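Local coordinates for sulfur carrier protein CysO (Mycobacterium tuberculosis, PDB 3DWG) that probably serves, once thiocarboxylated at its C-terminus, as the sulfur donor for CysM-dependent cysteine biosynthesis, at residues I10-V21 and L35-L46. Sequence-based numbering, arbitrary orientation.
Sequences ILRPHTGGQKSV and LEANYSGISERL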
loop_
_atom_site.group_PDB
_atom_site.type_symbol
_atom_site.label_atom_id
_atom_site.label_comp_id
_atom_site.label_asym_id
_atom_site.label_seq_id
_atom_site.Cartn_x
_atom_site.Cartn_y
_atom_site.Cartn_z
ATOM N N ILE C 10 -27.690 16.918 -8.277
ATOM C CA ILE C 10 -27.856 18.089 -9.125
ATOM C C ILE C 10 -29.068 18.004 -10.086
ATOM O O ILE C 10 -29.613 19.032 -10.471
ATOM C CB ILE C 10 -26.561 18.401 -9.848
ATOM C CG1 ILE C 10 -26.624 19.763 -10.498
ATOM C CG2 ILE C 10 -26.173 17.261 -10.847
ATOM C CD1 ILE C 10 -25.379 20.126 -11.269
ATOM N N LEU C 11 -29.496 16.792 -10.409
ATOM C CA LEU C 11 -30.628 16.634 -11.343
ATOM C C LEU C 11 -31.945 16.298 -10.688
ATOM O O LEU C 11 -32.995 16.138 -11.372
ATOM C CB LEU C 11 -30.319 15.570 -12.404
ATOM C CG LEU C 11 -29.134 15.863 -13.321
ATOM C CD1 LEU C 11 -28.952 14.648 -14.213
ATOM C CD2 LEU C 11 -29.448 17.159 -14.113
ATOM N N ARG C 12 -31.924 16.155 -9.360
ATOM C CA ARG C 12 -33.137 15.750 -8.644
ATOM C C ARG C 12 -34.293 16.782 -8.637
ATOM O O ARG C 12 -35.437 16.412 -8.397
ATOM C CB ARG C 12 -32.757 15.333 -7.230
ATOM C CG ARG C 12 -32.124 13.948 -7.192
ATOM C CD ARG C 12 -31.662 13.568 -5.772
ATOM N NE ARG C 12 -30.559 12.621 -5.887
ATOM C CZ ARG C 12 -29.783 12.206 -4.900
ATOM N NH1 ARG C 12 -30.008 12.633 -3.668
ATOM N NH2 ARG C 12 -28.790 11.353 -5.160
ATOM N N PRO C 13 -33.997 18.054 -8.884
ATOM C CA PRO C 13 -35.144 18.954 -9.076
ATOM C C PRO C 13 -36.015 18.576 -10.273
ATOM O O PRO C 13 -37.158 19.066 -10.368
ATOM C CB PRO C 13 -34.467 20.283 -9.384
ATOM C CG PRO C 13 -33.202 20.223 -8.592
ATOM C CD PRO C 13 -32.733 18.815 -8.926
ATOM N N HIS C 14 -35.495 17.759 -11.191
ATOM C CA HIS C 14 -36.314 17.309 -12.333
ATOM C C HIS C 14 -37.144 16.109 -12.019
ATOM O O HIS C 14 -38.123 15.808 -12.735
ATOM C CB HIS C 14 -35.430 17.011 -13.543
ATOM C CG HIS C 14 -34.750 18.220 -14.062
ATOM N ND1 HIS C 14 -35.344 19.055 -14.984
ATOM C CD2 HIS C 14 -33.543 18.766 -13.773
ATOM C CE1 HIS C 14 -34.533 20.069 -15.234
ATOM N NE2 HIS C 14 -33.435 19.919 -14.512
ATOM N N THR C 15 -36.767 15.392 -10.972
ATOM C CA THR C 15 -37.420 14.155 -10.629
ATOM C C THR C 15 -38.193 14.275 -9.314
ATOM O O THR C 15 -38.400 13.279 -8.652
ATOM C CB THR C 15 -36.417 13.000 -10.515
ATOM O OG1 THR C 15 -35.366 13.367 -9.580
ATOM C CG2 THR C 15 -35.789 12.704 -11.884
ATOM N N GLY C 16 -38.631 15.480 -8.967
ATOM C CA GLY C 16 -39.366 15.676 -7.714
ATOM C C GLY C 16 -38.564 15.290 -6.486
ATOM O O GLY C 16 -39.118 14.845 -5.455
ATOM N N GLY C 17 -37.260 15.412 -6.596
ATOM C CA GLY C 17 -36.372 15.016 -5.525
ATOM C C GLY C 17 -35.985 13.563 -5.399
ATOM O O GLY C 17 -35.235 13.217 -4.545
ATOM N N GLN C 18 -36.471 12.720 -6.283
ATOM C CA GLN C 18 -36.250 11.297 -6.181
ATOM C C GLN C 18 -34.843 10.920 -6.664
ATOM O O GLN C 18 -34.425 11.367 -7.681
ATOM C CB GLN C 18 -37.274 10.523 -7.006
ATOM C CG GLN C 18 -38.732 10.679 -6.571
ATOM C CD GLN C 18 -39.663 10.138 -7.624
ATOM O OE1 GLN C 18 -40.109 10.843 -8.512
ATOM N NE2 GLN C 18 -39.922 8.887 -7.547
ATOM N N LYS C 19 -34.177 10.046 -5.932
ATOM C CA LYS C 19 -32.817 9.688 -6.238
ATOM C C LYS C 19 -32.709 8.527 -7.165
ATOM O O LYS C 19 -31.681 8.310 -7.712
ATOM C CB LYS C 19 -31.979 9.476 -4.975
ATOM C CG LYS C 19 -32.076 8.135 -4.320
ATOM C CD LYS C 19 -31.182 8.071 -3.061
ATOM C CE LYS C 19 -30.911 9.451 -2.525
ATOM N NZ LYS C 19 -30.411 9.546 -1.102
ATOM N N SER C 20 -33.788 7.766 -7.277
ATOM C CA SER C 20 -33.848 6.599 -8.110
ATOM C C SER C 20 -35.218 6.435 -8.735
ATOM O O SER C 20 -36.186 6.459 -8.045
ATOM C CB SER C 20 -33.524 5.378 -7.295
ATOM O OG SER C 20 -33.649 4.225 -8.047
ATOM N N VAL C 21 -35.276 6.290 -10.046
ATOM C CA VAL C 21 -36.534 6.259 -10.759
ATOM C C VAL C 21 -36.532 5.158 -11.760
ATOM O O VAL C 21 -35.516 4.746 -12.160
ATOM C CB VAL C 21 -36.833 7.585 -11.438
ATOM C CG1 VAL C 21 -36.885 8.676 -10.442
ATOM C CG2 VAL C 21 -35.817 7.888 -12.517
ATOM N N LEU C 35 -37.264 9.094 -19.723
ATOM C CA LEU C 35 -37.031 9.982 -18.565
ATOM C C LEU C 35 -37.606 11.358 -18.840
ATOM O O LEU C 35 -38.260 11.959 -17.986
ATOM C CB LEU C 35 -35.512 10.117 -18.268
ATOM C CG LEU C 35 -34.903 8.899 -17.548
ATOM C CD1 LEU C 35 -33.408 9.044 -17.537
ATOM C CD2 LEU C 35 -35.450 8.769 -16.119
ATOM N N GLU C 36 -37.322 11.888 -20.030
ATOM C CA GLU C 36 -37.897 13.163 -20.446
ATOM C C GLU C 36 -39.437 13.174 -20.435
ATOM O O GLU C 36 -40.062 14.172 -19.989
ATOM C CB GLU C 36 -37.398 13.551 -21.839
ATOM C CG GLU C 36 -37.909 14.907 -22.326
ATOM C CD GLU C 36 -37.382 16.100 -21.541
ATOM O OE1 GLU C 36 -36.242 16.061 -21.012
ATOM O OE2 GLU C 36 -38.120 17.098 -21.459
ATOM N N ALA C 37 -40.047 12.073 -20.863
ATOM C CA ALA C 37 -41.548 11.974 -20.847
ATOM C C ALA C 37 -42.075 12.138 -19.430
ATOM O O ALA C 37 -43.140 12.707 -19.231
ATOM C CB ALA C 37 -42.050 10.651 -21.459
ATOM N N ASN C 38 -41.356 11.593 -18.437
ATOM C CA ASN C 38 -41.853 11.625 -17.058
ATOM C C ASN C 38 -41.320 12.801 -16.230
ATOM O O ASN C 38 -41.959 13.195 -15.250
ATOM C CB ASN C 38 -41.590 10.301 -16.333
ATOM C CG ASN C 38 -42.381 9.161 -16.918
ATOM O OD1 ASN C 38 -43.618 9.208 -16.938
ATOM N ND2 ASN C 38 -41.691 8.132 -17.418
ATOM N N TYR C 39 -40.179 13.357 -16.662
ATOM C CA TYR C 39 -39.385 14.334 -15.875
ATOM C C TYR C 39 -38.871 15.446 -16.778
ATOM O O TYR C 39 -37.671 15.542 -17.122
ATOM C CB TYR C 39 -38.235 13.636 -15.099
ATOM C CG TYR C 39 -38.686 12.417 -14.312
ATOM C CD1 TYR C 39 -38.395 11.136 -14.738
ATOM C CD2 TYR C 39 -39.475 12.555 -13.137
ATOM C CE1 TYR C 39 -38.827 10.003 -14.047
ATOM C CE2 TYR C 39 -39.895 11.454 -12.444
ATOM C CZ TYR C 39 -39.590 10.184 -12.876
ATOM O OH TYR C 39 -40.017 9.092 -12.169
ATOM N N SER C 40 -39.806 16.301 -17.179
ATOM C CA SER C 40 -39.560 17.345 -18.144
ATOM C C SER C 40 -38.286 18.111 -17.852
ATOM O O SER C 40 -38.042 18.483 -16.708
ATOM C CB SER C 40 -40.768 18.306 -18.113
ATOM O OG SER C 40 -40.743 19.202 -19.206
ATOM N N GLY C 41 -37.473 18.325 -18.887
ATOM C CA GLY C 41 -36.280 19.168 -18.809
ATOM C C GLY C 41 -35.018 18.371 -18.512
ATOM O O GLY C 41 -33.906 18.916 -18.589
ATOM N N ILE C 42 -35.174 17.095 -18.167
ATOM C CA ILE C 42 -34.006 16.334 -17.698
ATOM C C ILE C 42 -33.078 16.063 -18.879
ATOM O O ILE C 42 -31.891 16.197 -18.741
ATOM C CB ILE C 42 -34.361 15.052 -16.863
ATOM C CG1 ILE C 42 -33.143 14.586 -16.038
ATOM C CG2 ILE C 42 -34.971 13.893 -17.724
ATOM C CD1 ILE C 42 -33.433 13.483 -15.050
ATOM N N SER C 43 -33.616 15.726 -20.056
ATOM C CA SER C 43 -32.724 15.341 -21.161
ATOM C C SER C 43 -31.802 16.467 -21.605
ATOM O O SER C 43 -30.629 16.230 -21.883
ATOM C CB SER C 43 -33.480 14.767 -22.358
ATOM O OG SER C 43 -34.450 15.673 -22.774
ATOM N N GLU C 44 -32.312 17.701 -21.640
ATOM C CA GLU C 44 -31.497 18.832 -21.999
ATOM C C GLU C 44 -30.279 19.010 -21.075
ATOM O O GLU C 44 -29.238 19.507 -21.520
ATOM C CB GLU C 44 -32.342 20.112 -22.004
ATOM N N ARG C 45 -30.425 18.621 -19.807
ATOM C CA ARG C 45 -29.316 18.667 -18.849
ATOM C C ARG C 45 -28.228 17.628 -19.100
ATOM O O ARG C 45 -27.066 17.804 -18.709
ATOM C CB ARG C 45 -29.833 18.481 -17.405
ATOM C CG ARG C 45 -31.001 19.385 -16.962
ATOM C CD ARG C 45 -30.590 20.817 -16.704
ATOM N NE ARG C 45 -29.427 20.939 -15.795
ATOM C CZ ARG C 45 -29.463 20.921 -14.458
ATOM N NH1 ARG C 45 -30.610 20.742 -13.787
ATOM N NH2 ARG C 45 -28.323 21.050 -13.780
ATOM N N LEU C 46 -28.593 16.542 -19.780
ATOM C CA LEU C 46 -27.660 15.468 -20.096
ATOM C C LEU C 46 -26.889 15.699 -21.383
ATOM O O LEU C 46 -25.821 15.121 -21.611
ATOM C CB LEU C 46 -28.442 14.159 -20.231
ATOM C CG LEU C 46 -29.254 13.710 -19.018
ATOM C CD1 LEU C 46 -29.902 12.384 -19.307
ATOM C CD2 LEU C 46 -28.266 13.565 -17.804
HETATM O O HOH W 1 -39.234 18.229 -14.286
#
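H14 bridges 10-21 and 35-46 with both ring nitrogens. Its ND1 donates to S40 O at 3.3 Å in a nearly straight bond (168° at the hydrogen), while R45 NH1 donates to H14 NE2 at 3.0 Å. Both partners lie close to the imidazole plane, so the two bonds fix the ring's rotation, and NE2, acting as acceptor while ND1 donates, is consistent with a neutral histidine. I42 CA sits over one face of the ring. The R45 chain is bent at chi2 and chi3, and the turn of its guanidinium brings NH1 to NE2; L11 CD2 lies over the centre of one face of that group, 3.7 Å above its plane.

S40 O accepts a second hydrogen bond, from a water that also donates to H14 O, so one solvent molecule ties the two backbones together. In the Y39-I42 type II turn, which presents S40 O, E36 OE2 accepts from G41 N at 2.9 Å, and E36 OE1 takes S43 N. This carboxylate thus secures the link between helices 28-38 and 42-46.

Apolar contacts adjoin the polar centre. T15 CG2 makes a CH-pi contact with Y39, 4.0 Å from the ring centroid and 21° off its normal, and V21 CG2 meets L35 CD2 at 3.7 Å.

Within this ubiquitin-like ThiS-family fold, the contact joins the loop leading into edge strand 20-23 to the two helices. On the sheet side, V21 packs on V5 of strand 3-6, and L11 and L46 both reach I86 of strand 83-88.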